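Local structure of transcriptional regulator, LysR family (Vibrio cholerae, 3SZP) at residues A[94-99]-A[125-130]; A[24-29]-A[121-126]; A[151-156]-A[266-271]; A[192-197]-A[218-223]; A[87-92]-A[274-279]. The protein probably binds DNA in a sequence-specific way through a winged helix-turn-helix and activates virulence genes as a LysR-type regulator. All blocks are in the same frame, centred on the assembly; numbering follows the deposited sequence.

In the fold
Four of the five contacts lie wholly in the regulatory domain, which has the periplasmic-binding-protein fold; contact 2 ties it to the N-terminal DNA-binding domain. Strand 91-98 serves contact 5 at its start and contact 1 at its end, while strand 120-127 serves contacts 1 and 2, whose centres are 11 Å apart. Contact 3, its centre about 16 Å from those of contacts 1 and 5, pairs two other strands of the same mixed sheet. Contact 4 belongs to the other lobe, about 36 Å from contact 5 between centres. Along the chain contacts 1, 3 and 4 fall between the two halves of contact 5. Contacts 1, 2 and 4 touch the second subunit, so both lobes line that interface.

Contact 1 (A[94-99]-A[125-130]); sequences RISAPS and MMSNQA
Backbone hydrogen bonds carry the pairing of Ile95, Ala97 and Ser99 with Met125 and Ser127. Met125 N gives a nearly straight bond to Ile95 O at 2.9 Å, the N-H...O angle being 175°. Met125 O then accepts from Ala97 N, and Ser127 N reaches Ala97 O at 3.0 Å. The last bond, Ser99 N to Ser127 O at 3.2 Å, is poorer: its donor stands above the carbonyl plane. CA-H...O contacts fill in between, the shortest being Met126 CA to Ala97 O at 3.1 Å.

Side chains alternate between the faces. Ser96 and Met125 point to one, the buried serine being small enough for its place in the sheet; Ala97 and Met126 share the other, and Met126 CG lies 3.3 Å from Pro98 O. Pro98 has no N-H to offer, but its carbonyl accepts from the Thr102 hydroxyl. Ser99 OG rests against the Ser127 backbone, 3.3 Å from its C. Met126 N is hydrogen-bonded to Ser218 OG of the second subunit.

The strands run parallel, 28° between their directions, and with helix 102-116 between them in sequence form a beta-alpha-beta crossover, the recurring unit of the periplasmic-binding-protein fold.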
# COMPACT_ATOMS: atom_id res chain seq x y z
N ARG A 94 -27.64 -10.13 -22.12
CA ARG A 94 -26.50 -9.38 -21.65
C ARG A 94 -25.71 -8.82 -22.83
O ARG A 94 -25.28 -9.56 -23.72
CB ARG A 94 -25.62 -10.28 -20.79
CG ARG A 94 -24.70 -9.55 -19.85
CD ARG A 94 -24.11 -10.52 -18.82
NE ARG A 94 -23.24 -9.83 -17.88
CZ ARG A 94 -21.92 -9.88 -17.92
NH1 ARG A 94 -21.31 -10.59 -18.86
NH2 ARG A 94 -21.20 -9.22 -17.01
N ILE A 95 -25.56 -7.50 -22.85
CA ILE A 95 -24.95 -6.80 -23.96
C ILE A 95 -23.76 -5.95 -23.49
O ILE A 95 -23.84 -5.29 -22.45
CB ILE A 95 -25.98 -5.86 -24.60
CG1 ILE A 95 -27.20 -6.66 -25.04
CG2 ILE A 95 -25.37 -5.09 -25.76
CD1 ILE A 95 -28.34 -5.80 -25.52
N SER A 96 -22.68 -5.99 -24.26
CA SER A 96 -21.55 -5.09 -24.05
C SER A 96 -21.54 -4.07 -25.18
O SER A 96 -21.85 -4.40 -26.33
CB SER A 96 -20.23 -5.88 -24.03
OG SER A 96 -19.10 -5.03 -24.14
N ALA A 97 -21.20 -2.82 -24.87
CA ALA A 97 -21.21 -1.75 -25.86
C ALA A 97 -20.22 -0.67 -25.51
O ALA A 97 -19.79 -0.56 -24.36
CB ALA A 97 -22.62 -1.16 -26.03
N PRO A 98 -19.84 0.15 -26.50
CA PRO A 98 -18.79 1.14 -26.23
C PRO A 98 -19.31 2.28 -25.38
O PRO A 98 -20.50 2.60 -25.42
CB PRO A 98 -18.41 1.62 -27.63
CG PRO A 98 -19.58 1.38 -28.46
CD PRO A 98 -20.26 0.15 -27.91
N SER A 99 -18.42 2.88 -24.60
CA SER A 99 -18.78 4.01 -23.76
C SER A 99 -19.26 5.21 -24.55
O SER A 99 -20.28 5.78 -24.22
CB SER A 99 -17.60 4.44 -22.88
OG SER A 99 -17.36 3.49 -21.88
N MET A 125 -23.63 -3.31 -20.33
CA MET A 125 -22.35 -2.88 -19.80
C MET A 125 -21.57 -2.08 -20.84
O MET A 125 -21.31 -2.55 -21.94
CB MET A 125 -21.52 -4.09 -19.36
CG MET A 125 -20.07 -3.76 -19.06
SD MET A 125 -19.85 -3.08 -17.40
CE MET A 125 -20.36 -4.47 -16.38
N MET A 126 -21.21 -0.85 -20.48
CA MET A 126 -20.41 -0.00 -21.36
C MET A 126 -18.95 0.02 -20.96
O MET A 126 -18.63 0.11 -19.78
CB MET A 126 -20.94 1.43 -21.35
CG MET A 126 -21.82 1.72 -22.52
SD MET A 126 -23.50 1.91 -21.94
CE MET A 126 -23.28 3.49 -21.10
N SER A 127 -18.07 -0.04 -21.95
CA SER A 127 -16.64 0.14 -21.70
C SER A 127 -15.92 0.68 -22.93
O SER A 127 -16.38 0.50 -24.05
CB SER A 127 -16.01 -1.19 -21.28
OG SER A 127 -16.43 -2.19 -22.19
N ASN A 128 -14.78 1.34 -22.72
CA ASN A 128 -13.95 1.74 -23.84
C ASN A 128 -13.52 0.47 -24.56
O ASN A 128 -13.58 -0.63 -23.99
CB ASN A 128 -12.75 2.55 -23.35
CG ASN A 128 -11.80 1.72 -22.50
OD1 ASN A 128 -12.15 0.63 -22.04
ND2 ASN A 128 -10.59 2.23 -22.30
N GLN A 129 -13.12 0.58 -25.82
CA GLN A 129 -12.66 -0.59 -26.57
C GLN A 129 -11.72 -1.41 -25.70
O GLN A 129 -12.05 -2.52 -25.27
CB GLN A 129 -11.93 -0.15 -27.83
CG GLN A 129 -12.68 0.90 -28.64
CD GLN A 129 -11.81 1.52 -29.72
OE1 GLN A 129 -10.59 1.37 -29.72
NE2 GLN A 129 -12.44 2.23 -30.65
N ALA A 130 -10.53 -0.85 -25.48
CA ALA A 130 -9.52 -1.40 -24.58
C ALA A 130 -9.48 -2.93 -24.51
O ALA A 130 -9.37 -3.61 -25.53
CB ALA A 130 -9.68 -0.80 -23.19

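Contact 2 (A[24-29]-A[121-126]); sequences KTMIPV and HIELMM
At the seam between the helix-turn-helix domain and the regulatory domain, Met26 reaches across to Glu123, Leu124 and Met125. Its backbone turns out of helix 18-25 with positive phi, and the chain beyond CG is extended (chi2 -162°, chi3 -160°), a long unbranched reach that suits a methionine reaching across a domain boundary. The terminal CE does nearly all the touching: it lies 3.6 Å from Met125 CE and equally near Leu124 O, with Glu123 OE2 3.8 Å away. Met125, bent at chi2 and chi3, slides past Met26 in the opposite direction, and its CE lies 4.0 Å from Met26 CG. Glu123 sends its acid to this side, where OE2 is held by a salt bridge to Arg94. Thr25 OG1 accepts from Ile27 N in an ST turn at the end of helix 18-25. Met26 also packs on Leu195 of the second subunit, while strand 120-127 has strand 91-98 beside it, helix 102-116 packed on Ile122 and Leu124, and a parallel strand of the second subunit continuing its sheet.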
# COMPACT_ATOMS: atom_id res chain seq x y z
N LYS A 24 -17.23 -6.10 -12.84
CA LYS A 24 -17.90 -7.23 -13.46
C LYS A 24 -19.33 -7.46 -12.96
O LYS A 24 -20.20 -7.84 -13.73
CB LYS A 24 -17.08 -8.51 -13.30
CG LYS A 24 -15.84 -8.56 -14.19
CD LYS A 24 -15.21 -9.95 -14.17
CE LYS A 24 -14.14 -10.11 -15.26
NZ LYS A 24 -12.98 -9.20 -15.05
N THR A 25 -19.57 -7.21 -11.68
CA THR A 25 -20.86 -7.50 -11.04
C THR A 25 -21.79 -6.29 -10.94
O THR A 25 -22.97 -6.44 -10.60
CB THR A 25 -20.64 -7.95 -9.59
OG1 THR A 25 -20.06 -6.87 -8.86
CG2 THR A 25 -19.73 -9.19 -9.53
N MET A 26 -21.27 -5.09 -11.19
CA MET A 26 -22.01 -3.86 -10.94
C MET A 26 -22.42 -3.70 -9.46
O MET A 26 -23.43 -3.05 -9.14
CB MET A 26 -23.23 -3.72 -11.86
CG MET A 26 -22.92 -3.76 -13.36
SD MET A 26 -24.28 -3.09 -14.38
CE MET A 26 -23.88 -3.84 -15.98
N ILE A 27 -21.64 -4.30 -8.56
CA ILE A 27 -21.81 -4.05 -7.13
C ILE A 27 -20.80 -2.99 -6.71
O ILE A 27 -19.60 -3.20 -6.90
CB ILE A 27 -21.56 -5.31 -6.27
CG1 ILE A 27 -22.42 -6.49 -6.77
CG2 ILE A 27 -21.87 -5.00 -4.83
CD1 ILE A 27 -22.24 -7.82 -5.98
N PRO A 28 -21.26 -1.86 -6.15
CA PRO A 28 -20.29 -0.84 -5.71
C PRO A 28 -19.28 -1.44 -4.75
O PRO A 28 -19.61 -2.35 -3.97
CB PRO A 28 -21.16 0.20 -4.99
CG PRO A 28 -22.52 0.03 -5.61
CD PRO A 28 -22.65 -1.45 -5.89
N VAL A 29 -18.06 -0.91 -4.80
CA VAL A 29 -17.01 -1.33 -3.89
C VAL A 29 -17.47 -1.26 -2.44
O VAL A 29 -17.28 -2.20 -1.69
CB VAL A 29 -15.72 -0.51 -4.10
CG1 VAL A 29 -14.73 -0.74 -2.96
CG2 VAL A 29 -15.10 -0.86 -5.46
N HIS A 121 -35.50 -8.62 -20.67
CA HIS A 121 -34.77 -7.61 -19.90
C HIS A 121 -33.32 -7.44 -20.34
O HIS A 121 -32.63 -8.41 -20.65
CB HIS A 121 -34.87 -7.89 -18.41
CG HIS A 121 -36.28 -7.89 -17.89
ND1 HIS A 121 -37.35 -7.45 -18.64
CD2 HIS A 121 -36.80 -8.31 -16.71
CE1 HIS A 121 -38.46 -7.57 -17.94
NE2 HIS A 121 -38.15 -8.10 -16.77
N ILE A 122 -32.88 -6.20 -20.39
CA ILE A 122 -31.53 -5.91 -20.87
C ILE A 122 -30.60 -5.51 -19.74
O ILE A 122 -30.89 -4.59 -18.97
CB ILE A 122 -31.51 -4.81 -21.93
CG1 ILE A 122 -32.24 -5.28 -23.19
CG2 ILE A 122 -30.06 -4.43 -22.27
CD1 ILE A 122 -32.11 -4.31 -24.38
N GLU A 123 -29.48 -6.23 -19.66
CA GLU A 123 -28.34 -5.81 -18.86
C GLU A 123 -27.27 -5.28 -19.83
O GLU A 123 -26.77 -6.01 -20.67
CB GLU A 123 -27.80 -6.96 -18.02
CG GLU A 123 -26.72 -6.52 -17.06
CD GLU A 123 -26.01 -7.67 -16.39
OE1 GLU A 123 -26.65 -8.70 -16.10
OE2 GLU A 123 -24.79 -7.55 -16.16
N LEU A 124 -26.96 -3.99 -19.71
CA LEU A 124 -26.05 -3.32 -20.62
C LEU A 124 -24.79 -2.83 -19.89
O LEU A 124 -24.87 -2.05 -18.95
CB LEU A 124 -26.76 -2.14 -21.29
CG LEU A 124 -25.96 -1.23 -22.23
CD1 LEU A 124 -25.47 -2.00 -23.46
CD2 LEU A 124 -26.80 -0.04 -22.66
N MET A 125 -23.63 -3.31 -20.33
CA MET A 125 -22.35 -2.88 -19.80
C MET A 125 -21.57 -2.08 -20.84
O MET A 125 -21.31 -2.55 -21.94
CB MET A 125 -21.52 -4.09 -19.36
CG MET A 125 -20.07 -3.76 -19.06
SD MET A 125 -19.85 -3.08 -17.40
CE MET A 125 -20.36 -4.47 -16.38
N MET A 126 -21.21 -0.85 -20.48
CA MET A 126 -20.41 -0.00 -21.36
C MET A 126 -18.95 0.02 -20.96
O MET A 126 -18.63 0.11 -19.78
CB MET A 126 -20.94 1.43 -21.35
CG MET A 126 -21.82 1.72 -22.52
SD MET A 126 -23.50 1.91 -21.94
CE MET A 126 -23.28 3.49 -21.10

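Contact 3 (A[151-156]-A[266-271])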
# COMPACT_ATOMS: atom_id res chain seq x y z
N SER A 151 -14.32 -16.91 -33.01
CA SER A 151 -15.53 -17.62 -32.58
C SER A 151 -16.79 -16.76 -32.56
O SER A 151 -17.70 -17.01 -31.77
CB SER A 151 -15.33 -18.21 -31.18
OG SER A 151 -15.48 -17.21 -30.18
N LEU A 152 -16.86 -15.77 -33.44
CA LEU A 152 -17.99 -14.84 -33.39
C LEU A 152 -18.47 -14.36 -34.75
O LEU A 152 -17.67 -13.94 -35.59
CB LEU A 152 -17.66 -13.65 -32.50
CG LEU A 152 -17.89 -13.85 -31.00
CD1 LEU A 152 -17.49 -12.59 -30.25
CD2 LEU A 152 -19.34 -14.20 -30.71
N ILE A 153 -19.78 -14.43 -34.95
CA ILE A 153 -20.40 -13.80 -36.10
C ILE A 153 -20.32 -12.29 -35.91
O ILE A 153 -20.69 -11.77 -34.86
CB ILE A 153 -21.88 -14.20 -36.27
CG1 ILE A 153 -22.02 -15.72 -36.25
CG2 ILE A 153 -22.43 -13.65 -37.58
CD1 ILE A 153 -21.18 -16.39 -37.29
N ALA A 154 -19.84 -11.60 -36.94
CA ALA A 154 -19.77 -10.15 -36.90
C ALA A 154 -20.67 -9.56 -37.97
O ALA A 154 -20.75 -10.09 -39.08
CB ALA A 154 -18.34 -9.69 -37.12
N ARG A 155 -21.34 -8.47 -37.65
CA ARG A 155 -22.17 -7.78 -38.62
C ARG A 155 -22.01 -6.27 -38.50
O ARG A 155 -22.18 -5.72 -37.43
CB ARG A 155 -23.62 -8.14 -38.41
CG ARG A 155 -24.51 -7.39 -39.35
CD ARG A 155 -25.94 -7.80 -39.18
NE ARG A 155 -26.66 -7.54 -40.41
CZ ARG A 155 -27.01 -8.48 -41.27
NH1 ARG A 155 -26.72 -9.75 -41.03
NH2 ARG A 155 -27.65 -8.15 -42.38
N LYS A 156 -21.68 -5.61 -39.61
CA LYS A 156 -21.54 -4.16 -39.58
C LYS A 156 -22.92 -3.52 -39.53
O LYS A 156 -23.75 -3.78 -40.41
CB LYS A 156 -20.80 -3.66 -40.81
CG LYS A 156 -20.72 -2.13 -40.91
CD LYS A 156 -19.91 -1.71 -42.15
CE LYS A 156 -19.92 -0.20 -42.34
NZ LYS A 156 -18.88 0.21 -43.34
N MET A 266 -21.93 -5.46 -34.63
CA MET A 266 -22.60 -6.32 -33.67
C MET A 266 -22.00 -7.71 -33.82
O MET A 266 -21.86 -8.21 -34.93
CB MET A 266 -24.09 -6.39 -33.97
CG MET A 266 -24.85 -7.46 -33.19
SD MET A 266 -26.66 -7.32 -33.34
CE MET A 266 -26.83 -7.40 -35.13
N LEU A 267 -21.62 -8.32 -32.70
CA LEU A 267 -21.05 -9.65 -32.72
C LEU A 267 -21.89 -10.53 -31.83
O LEU A 267 -22.41 -10.07 -30.82
CB LEU A 267 -19.61 -9.63 -32.20
CG LEU A 267 -18.67 -8.47 -32.56
CD1 LEU A 267 -17.24 -8.94 -32.28
CD2 LEU A 267 -18.78 -8.08 -34.01
N TYR A 268 -22.04 -11.80 -32.23
CA TYR A 268 -22.83 -12.77 -31.48
C TYR A 268 -22.47 -14.18 -31.90
O TYR A 268 -21.91 -14.39 -32.96
CB TYR A 268 -24.32 -12.55 -31.73
CG TYR A 268 -24.70 -12.49 -33.19
CD1 TYR A 268 -24.52 -11.32 -33.93
CD2 TYR A 268 -25.25 -13.59 -33.83
CE1 TYR A 268 -24.88 -11.26 -35.26
CE2 TYR A 268 -25.61 -13.53 -35.17
CZ TYR A 268 -25.42 -12.36 -35.87
OH TYR A 268 -25.78 -12.30 -37.21
N ASN A 269 -22.80 -15.14 -31.04
CA ASN A 269 -22.68 -16.55 -31.38
C ASN A 269 -23.75 -16.95 -32.40
O ASN A 269 -24.87 -16.45 -32.35
CB ASN A 269 -22.79 -17.39 -30.12
CG ASN A 269 -21.54 -17.33 -29.26
OD1 ASN A 269 -20.70 -18.23 -29.32
ND2 ASN A 269 -21.41 -16.27 -28.45
N HIS A 270 -23.39 -17.84 -33.32
CA HIS A 270 -24.29 -18.23 -34.39
C HIS A 270 -25.70 -18.47 -33.87
O HIS A 270 -25.89 -18.98 -32.77
CB HIS A 270 -23.80 -19.49 -35.11
CG HIS A 270 -24.64 -19.88 -36.28
ND1 HIS A 270 -24.87 -19.04 -37.35
CD2 HIS A 270 -25.34 -21.01 -36.55
CE1 HIS A 270 -25.65 -19.64 -38.23
NE2 HIS A 270 -25.95 -20.84 -37.76
N LYS A 271 -26.70 -18.09 -34.66
CA LYS A 271 -28.08 -18.15 -34.19
C LYS A 271 -28.61 -19.57 -33.94
O LYS A 271 -29.62 -19.74 -33.26
CB LYS A 271 -29.02 -17.36 -35.11
CG LYS A 271 -28.96 -15.84 -34.88
CD LYS A 271 -30.19 -15.12 -35.44
CE LYS A 271 -30.15 -15.02 -36.95
NZ LYS A 271 -31.38 -14.37 -37.49
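Ile153 sits over one face of the Tyr268 ring, a CH-pi contact with CB 4.0 Å from the ring centroid, on an antiparallel strand pair of the regulatory domain's mixed sheet. Tyr268 CG lies between its backbone N and carbonyl carbon (chi1 52°), a position from which the ring lies against Ile153, whose CG2 comes within 3.6 Å of Tyr268 OH. The beta-branched isoleucine thus lays a broad surface on a flat ring; the tyrosine also packs on Ile282 of helix 276-287. On the other side of the sheet, Ala154 CB meets Leu267 CD2 at 3.5 Å, the small alanine suiting the bulky leucine. Leu152 crosses Leu267 at about a right angle, its CD1 near Leu267 CB, and presses CD2 to 3.3 Å from Tyr268 C.

Outward, Arg155 and Met266 run side by side, the aliphatic part of the arginine meeting the methionine methyl. Ile153 and Tyr268 bond both ways, N to O, as do Arg155 and Met266. The straightest of these four is Met266 N to Arg155 O, 2.8 Å with an N-H...O angle of 168°.

Contact 4 (A[192-197]-A[218-223])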
# COMPACT_ATOMS: atom_id res chain seq x y z
N TYR A 192 -10.61 9.94 -25.61
CA TYR A 192 -10.31 8.58 -26.04
C TYR A 192 -11.53 8.07 -26.79
O TYR A 192 -12.65 8.32 -26.37
CB TYR A 192 -10.02 7.71 -24.81
CG TYR A 192 -9.75 6.27 -25.16
CD1 TYR A 192 -10.80 5.40 -25.38
CD2 TYR A 192 -8.45 5.78 -25.28
CE1 TYR A 192 -10.58 4.08 -25.71
CE2 TYR A 192 -8.21 4.44 -25.62
CZ TYR A 192 -9.29 3.61 -25.83
OH TYR A 192 -9.13 2.29 -26.18
N PRO A 193 -11.33 7.33 -27.90
CA PRO A 193 -10.07 6.84 -28.48
C PRO A 193 -9.49 7.72 -29.58
O PRO A 193 -8.70 7.23 -30.38
CB PRO A 193 -10.47 5.49 -29.08
CG PRO A 193 -11.92 5.70 -29.51
CD PRO A 193 -12.52 6.73 -28.56
N LEU A 194 -9.88 8.99 -29.64
CA LEU A 194 -9.36 9.85 -30.71
C LEU A 194 -8.32 10.80 -30.13
O LEU A 194 -8.54 12.00 -29.99
CB LEU A 194 -10.50 10.63 -31.38
CG LEU A 194 -11.66 9.77 -31.90
CD1 LEU A 194 -12.81 10.65 -32.35
CD2 LEU A 194 -11.20 8.86 -33.04
N LEU A 195 -7.17 10.23 -29.78
CA LEU A 195 -6.10 10.99 -29.15
C LEU A 195 -5.03 11.35 -30.18
O LEU A 195 -4.50 12.46 -30.16
CB LEU A 195 -5.49 10.19 -28.00
CG LEU A 195 -6.51 9.79 -26.93
CD1 LEU A 195 -5.85 8.98 -25.83
CD2 LEU A 195 -7.23 11.00 -26.36
N LYS A 196 -4.75 10.41 -31.07
CA LYS A 196 -3.76 10.58 -32.13
C LYS A 196 -4.51 10.87 -33.43
O LYS A 196 -5.10 9.98 -34.02
CB LYS A 196 -2.92 9.31 -32.27
CG LYS A 196 -1.72 9.41 -33.18
CD LYS A 196 -0.97 8.07 -33.24
CE LYS A 196 0.46 8.22 -33.78
NZ LYS A 196 1.23 6.93 -33.84
N TRP A 197 -4.49 12.13 -33.86
CA TRP A 197 -5.28 12.51 -35.02
C TRP A 197 -4.48 12.21 -36.28
O TRP A 197 -3.32 12.61 -36.42
CB TRP A 197 -5.66 13.99 -34.97
CG TRP A 197 -6.52 14.40 -33.78
CD1 TRP A 197 -7.02 13.59 -32.80
CD2 TRP A 197 -6.94 15.73 -33.45
NE1 TRP A 197 -7.75 14.33 -31.89
CE2 TRP A 197 -7.71 15.65 -32.27
CE3 TRP A 197 -6.75 16.99 -34.05
CZ2 TRP A 197 -8.29 16.78 -31.68
CZ3 TRP A 197 -7.32 18.10 -33.46
CH2 TRP A 197 -8.08 17.99 -32.29
N SER A 218 -11.04 10.64 -20.90
CA SER A 218 -11.18 9.23 -21.23
C SER A 218 -12.49 8.94 -21.97
O SER A 218 -12.76 7.79 -22.30
CB SER A 218 -11.08 8.36 -19.98
OG SER A 218 -11.99 8.78 -19.00
N ALA A 219 -13.29 9.98 -22.24
CA ALA A 219 -14.51 9.85 -23.05
C ALA A 219 -14.82 11.14 -23.83
O ALA A 219 -14.38 12.22 -23.44
CB ALA A 219 -15.70 9.46 -22.19
N LEU A 220 -15.57 11.01 -24.91
CA LEU A 220 -15.76 12.14 -25.83
C LEU A 220 -16.84 13.15 -25.42
O LEU A 220 -16.75 14.33 -25.79
CB LEU A 220 -15.95 11.64 -27.27
CG LEU A 220 -14.64 11.18 -27.92
CD1 LEU A 220 -14.87 10.35 -29.16
CD2 LEU A 220 -13.72 12.36 -28.23
N ASN A 221 -17.83 12.73 -24.64
CA ASN A 221 -18.89 13.68 -24.31
C ASN A 221 -18.43 14.91 -23.52
O ASN A 221 -18.82 16.02 -23.83
CB ASN A 221 -20.14 13.00 -23.71
CG ASN A 221 -19.87 12.28 -22.39
OD1 ASN A 221 -18.72 12.10 -21.97
ND2 ASN A 221 -20.94 11.84 -21.74
N VAL A 222 -17.56 14.72 -22.54
CA VAL A 222 -17.06 15.85 -21.76
C VAL A 222 -16.20 16.78 -22.64
O VAL A 222 -16.11 17.96 -22.39
CB VAL A 222 -16.26 15.40 -20.49
CG1 VAL A 222 -17.19 14.69 -19.49
CG2 VAL A 222 -15.09 14.50 -20.88
N VAL A 223 -15.58 16.21 -23.66
CA VAL A 223 -14.74 16.96 -24.59
C VAL A 223 -15.57 17.87 -25.53
O VAL A 223 -15.24 19.04 -25.72
CB VAL A 223 -13.83 16.00 -25.41
CG1 VAL A 223 -13.03 16.76 -26.48
CG2 VAL A 223 -12.87 15.26 -24.46
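Leu220 meets Leu194 and the backbone of Tyr192. Leu220 CD1 touches Leu194 CD1 at 3.8 Å, the two side chains crossing at about a right angle, and Leu220 CG stands 3.8 Å from Tyr192 O. Branched leucines suit this place because both point toward the other segment, their branched ends meeting between loop and helix. Pro193 CD adds a looser touch on Leu220 CD1 at 4.4 Å. Tyr192 CB lies 3.7 Å from Ser218 O.

The peptide bond before Pro193 is cis, and Pro193 CB lies 3.6 Å above one face of the Tyr192 ring, toward its rim. Tyr192 CG is anti to the backbone N (chi1 178°), and the ring beyond it packs on Asn128. Loop 192-197 and the start of helix 220-228 follow the parallel strands 188-191 and 215-217, at the strand ends of an alpha/beta lobe of the periplasmic-binding-protein fold.

Asn100 ties the two segments together: its side chain donates to Tyr192 O and accepts from Leu220 N. Within the loop, Trp197 NE1 donates to Leu194 O at 3.1 Å, from above the carbonyl plane, that oxygen lying in the plane of the indole. The Ser218 hydroxyl turns to Met126 of the second subunit.

Contact 5 (A[87-92]-A[274-279]); sequences RGASGR and QPEKVR
Lys277 lies alongside the backbone from Ser90 to Arg92. Its CG stands between the backbone N and the carbonyl carbon (chi1 66°), and beyond CG the chain is fully extended. CD thereby rests 3.5 Å from Ser90 O, and NZ makes a weak hydrogen bond to Arg92 O at 3.1 Å. Gly91 suits its place doubly: its backbone angles favour glycine, and, having no side chain, it lets Lys277 CD lie 3.9 Å from its CA.

Glu276 is also extended, with CG anti to its backbone N (chi1 -170°), and lays its carboxylate beside the turn at Gly88 and Ala89. OE1 approaches Gly88 CA at 3.5 Å; OE2 is 3.7 Å from Ala89 N. Gly88 adopts positive phi, which glycine tolerates easily. A water accepts from Lys277 N at 3.1 Å.

Pro275, at the N-cap position, needs no N-H of its own there. The first turn of helix 276-287 thus packs against the start of strand 91-98, in the lobe of the periplasmic-binding-protein fold to which this strand belongs.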
# COMPACT_ATOMS: atom_id res chain seq x y z
N ARG A 87 -37.18 -19.82 -23.19
CA ARG A 87 -38.57 -19.70 -22.73
C ARG A 87 -39.37 -18.81 -23.68
O ARG A 87 -40.36 -18.19 -23.29
CB ARG A 87 -38.64 -19.12 -21.32
CG ARG A 87 -37.99 -19.99 -20.24
CD ARG A 87 -38.47 -21.44 -20.33
NE ARG A 87 -37.82 -22.33 -19.36
CZ ARG A 87 -36.51 -22.40 -19.15
NH1 ARG A 87 -35.68 -21.62 -19.84
NH2 ARG A 87 -36.02 -23.25 -18.26
N GLY A 88 -38.93 -18.76 -24.93
CA GLY A 88 -39.56 -17.89 -25.91
C GLY A 88 -39.11 -16.45 -25.74
O GLY A 88 -37.97 -16.19 -25.38
N ALA A 89 -40.04 -15.52 -25.98
CA ALA A 89 -39.74 -14.09 -25.99
C ALA A 89 -39.64 -13.48 -24.59
O ALA A 89 -40.31 -12.49 -24.28
CB ALA A 89 -40.77 -13.34 -26.83
N SER A 90 -38.80 -14.07 -23.75
CA SER A 90 -38.66 -13.62 -22.37
C SER A 90 -37.31 -14.05 -21.85
O SER A 90 -36.65 -14.92 -22.43
CB SER A 90 -39.78 -14.20 -21.50
OG SER A 90 -39.65 -15.60 -21.35
N GLY A 91 -36.89 -13.43 -20.75
CA GLY A 91 -35.57 -13.65 -20.20
C GLY A 91 -34.69 -12.41 -20.29
O GLY A 91 -35.05 -11.39 -20.88
N ARG A 92 -33.50 -12.51 -19.70
CA ARG A 92 -32.56 -11.41 -19.71
C ARG A 92 -31.52 -11.63 -20.79
O ARG A 92 -31.11 -12.76 -21.06
CB ARG A 92 -31.86 -11.31 -18.35
CG ARG A 92 -30.98 -10.09 -18.18
CD ARG A 92 -29.82 -10.38 -17.23
NE ARG A 92 -28.98 -11.46 -17.75
CZ ARG A 92 -28.02 -12.06 -17.05
NH1 ARG A 92 -27.78 -11.70 -15.79
NH2 ARG A 92 -27.31 -13.04 -17.61
N GLN A 274 -28.63 -20.20 -30.28
CA GLN A 274 -29.10 -18.97 -29.68
C GLN A 274 -30.56 -19.12 -29.26
O GLN A 274 -31.40 -19.58 -30.05
CB GLN A 274 -28.94 -17.83 -30.69
CG GLN A 274 -28.64 -16.47 -30.10
CD GLN A 274 -27.33 -16.41 -29.35
OE1 GLN A 274 -27.26 -16.72 -28.16
NE2 GLN A 274 -26.27 -15.96 -30.03
N PRO A 275 -30.87 -18.77 -28.00
CA PRO A 275 -32.27 -18.83 -27.57
C PRO A 275 -33.11 -17.82 -28.34
O PRO A 275 -32.54 -16.96 -29.02
CB PRO A 275 -32.18 -18.44 -26.08
CG PRO A 275 -30.93 -17.66 -25.96
CD PRO A 275 -29.98 -18.28 -26.94
N GLU A 276 -34.43 -17.91 -28.22
CA GLU A 276 -35.33 -17.03 -28.96
C GLU A 276 -35.13 -15.56 -28.58
O GLU A 276 -35.15 -14.69 -29.45
CB GLU A 276 -36.79 -17.46 -28.75
CG GLU A 276 -37.78 -16.75 -29.67
CD GLU A 276 -39.21 -17.27 -29.52
OE1 GLU A 276 -39.41 -18.50 -29.37
OE2 GLU A 276 -40.15 -16.43 -29.55
N LYS A 277 -34.96 -15.30 -27.29
CA LYS A 277 -34.83 -13.93 -26.79
C LYS A 277 -33.67 -13.21 -27.47
O LYS A 277 -33.78 -12.03 -27.80
CB LYS A 277 -34.66 -13.92 -25.27
CG LYS A 277 -33.36 -14.53 -24.78
CD LYS A 277 -33.29 -14.63 -23.26
CE LYS A 277 -31.97 -15.25 -22.82
NZ LYS A 277 -31.98 -15.71 -21.40
N VAL A 278 -32.57 -13.92 -27.69
CA VAL A 278 -31.41 -13.32 -28.35
C VAL A 278 -31.62 -13.22 -29.86
O VAL A 278 -31.26 -12.22 -30.48
CB VAL A 278 -30.12 -14.09 -28.02
CG1 VAL A 278 -28.91 -13.39 -28.61
CG2 VAL A 278 -29.96 -14.25 -26.49
N ARG A 279 -32.22 -14.25 -30.46
CA ARG A 279 -32.55 -14.23 -31.88
C ARG A 279 -33.44 -13.04 -32.25
O ARG A 279 -33.18 -12.35 -33.22
CB ARG A 279 -33.23 -15.53 -32.33
CG ARG A 279 -32.31 -16.74 -32.41
CD ARG A 279 -32.94 -17.89 -33.21
NE ARG A 279 -34.30 -18.20 -32.76
CZ ARG A 279 -34.61 -19.23 -31.97
NH1 ARG A 279 -33.66 -20.06 -31.57
NH2 ARG A 279 -35.87 -19.43 -31.61
O HOH W 1 -35.72 -17.24 -24.98